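Local coordinates for 2-oxoadipate dioxygenase/decarboxylase (Pseudomonas putida, PDB 6W1G), which catalyses the iron(II)-dependent decarboxylation and hydroxylation of 2-oxoadipate to D-2-hydroxyglutarate in a D-lysine catabolic pathway, at residues Y24-V28 / A290-E294. Sequence-based numbering, arbitrary orientation.
With NI (nickel (II) ion), chain B.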
# COMPACT_ATOMS: atom_id res chain seq x y z
N TYR A 24 3.21 16.25 4.67
CA TYR A 24 2.79 16.24 3.28
C TYR A 24 1.66 17.24 3.04
O TYR A 24 1.63 17.91 2.01
CB TYR A 24 2.42 14.80 2.87
CG TYR A 24 2.10 14.63 1.42
CD1 TYR A 24 3.08 14.79 0.43
CD2 TYR A 24 0.83 14.32 1.02
CE1 TYR A 24 2.78 14.63 -0.89
CE2 TYR A 24 0.52 14.19 -0.32
CZ TYR A 24 1.49 14.34 -1.27
OH TYR A 24 1.17 14.18 -2.58
N LYS A 25 0.74 17.35 3.99
CA LYS A 25 -0.35 18.30 3.84
C LYS A 25 0.18 19.72 3.76
O LYS A 25 -0.34 20.53 3.00
CB LYS A 25 -1.32 18.12 4.99
CG LYS A 25 -2.53 19.04 4.91
CD LYS A 25 -3.50 18.78 6.04
CE LYS A 25 -4.52 19.91 6.12
NZ LYS A 25 -5.66 19.66 7.05
N GLN A 26 1.21 20.06 4.53
CA GLN A 26 1.83 21.37 4.45
C GLN A 26 2.48 21.57 3.08
O GLN A 26 2.39 22.66 2.50
CB GLN A 26 2.82 21.50 5.61
CG GLN A 26 3.71 22.72 5.52
CD GLN A 26 5.02 22.46 4.73
OE1 GLN A 26 5.36 23.20 3.82
NE2 GLN A 26 5.74 21.38 5.10
N GLU A 27 3.12 20.56 2.56
CA GLU A 27 3.78 20.66 1.26
C GLU A 27 2.78 20.72 0.12
O GLU A 27 3.04 21.38 -0.90
CB GLU A 27 4.71 19.46 1.05
CG GLU A 27 5.91 19.42 1.98
CD GLU A 27 6.86 18.26 1.70
OE1 GLU A 27 6.56 17.42 0.83
OE2 GLU A 27 7.94 18.21 2.34
N VAL A 28 1.67 19.99 0.23
CA VAL A 28 0.73 19.75 -0.86
C VAL A 28 -0.68 20.00 -0.32
O VAL A 28 -1.39 19.06 0.10
CB VAL A 28 0.89 18.32 -1.43
CG1 VAL A 28 -0.06 18.05 -2.56
CG2 VAL A 28 2.32 18.09 -1.88
N ALA A 290 5.74 18.18 -11.61
CA ALA A 290 4.44 17.95 -11.02
C ALA A 290 4.54 16.95 -9.89
O ALA A 290 5.30 15.98 -9.96
CB ALA A 290 3.46 17.44 -12.08
N ARG A 291 3.77 17.22 -8.83
CA ARG A 291 3.53 16.25 -7.76
C ARG A 291 2.13 15.71 -7.96
O ARG A 291 1.18 16.49 -8.17
CB ARG A 291 3.64 16.88 -6.38
CG ARG A 291 5.02 17.49 -6.14
CD ARG A 291 5.24 17.82 -4.66
NE ARG A 291 5.52 16.61 -3.91
CZ ARG A 291 5.91 16.61 -2.63
NH1 ARG A 291 5.93 17.74 -1.93
NH2 ARG A 291 6.18 15.44 -2.05
N PHE A 292 2.01 14.39 -7.97
CA PHE A 292 0.74 13.73 -8.20
C PHE A 292 0.24 13.06 -6.94
O PHE A 292 1.01 12.54 -6.14
CB PHE A 292 0.87 12.69 -9.27
CG PHE A 292 1.20 13.25 -10.61
CD1 PHE A 292 0.20 13.69 -11.46
CD2 PHE A 292 2.53 13.37 -11.03
CE1 PHE A 292 0.52 14.22 -12.71
CE2 PHE A 292 2.82 13.88 -12.28
CZ PHE A 292 1.83 14.32 -13.10
N GLY A 293 -1.06 13.04 -6.78
CA GLY A 293 -1.72 12.37 -5.68
C GLY A 293 -2.44 11.12 -6.16
O GLY A 293 -2.53 10.79 -7.34
N GLU A 294 -2.92 10.38 -5.16
CA GLU A 294 -3.59 9.10 -5.38
C GLU A 294 -4.66 8.89 -4.33
O GLU A 294 -4.58 9.40 -3.19
CB GLU A 294 -2.55 7.98 -5.33
CG GLU A 294 -3.06 6.58 -5.59
CD GLU A 294 -1.91 5.61 -5.60
OE1 GLU A 294 -1.42 5.21 -4.53
OE2 GLU A 294 -1.45 5.26 -6.71
NI NI B . 0.41 4.27 -4.36
O HOH W 1 2.89 13.92 -4.49
O HOH W 2 7.80 15.06 0.47
O HOH W 3 5.52 20.60 -2.22
O HOH W 4 0.64 3.88 -6.60
O HOH W 5 2.28 3.20 -4.45
O HOH W 6 -0.23 2.36 -4.72
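Arg291 reaches out from the metal-bearing strand 288-298 of this glyoxalase-clan enzyme and meets Glu27 at the end of helix 9-27 in a salt bridge. The arginine chain bends at chi3 (77°), turning its guanidinium toward Glu27 and the edge of Tyr24. Arg291 NH1 gives Glu27 OE1 a nearly straight hydrogen bond of 2.8 Å. OE1 sits in the guanidinium plane, whereas NH1 meets it from above the carboxylate plane, the two planes being 47° apart. Water 2 spans Glu27 OE1 and Arg291 NH2, while water 3 links NH1 to the backbone oxygen of Glu27, a further tie to the helix end. The far carboxylate oxygen, OE2, is held by the backbone N of Trp192, and NH2 also donates to Ile224 O.

Tyr24 and Val28 both pack against one face of the guanidinium. The phenol ring stands almost perpendicular to it, edge-on, with Tyr24 CE1 3.7 Å from Arg291 NH2. Val28 CG2 comes as close as 3.6 Å to Arg291 NH1. Farther along the same strand, Glu294 joins His70, His226 and three waters round the nickel, which occupies the iron(II) site. At the edge of the Tyr24 ring, water 1 joins Tyr24 OH, at 2.6 Å, to Phe292 O, to which it donates.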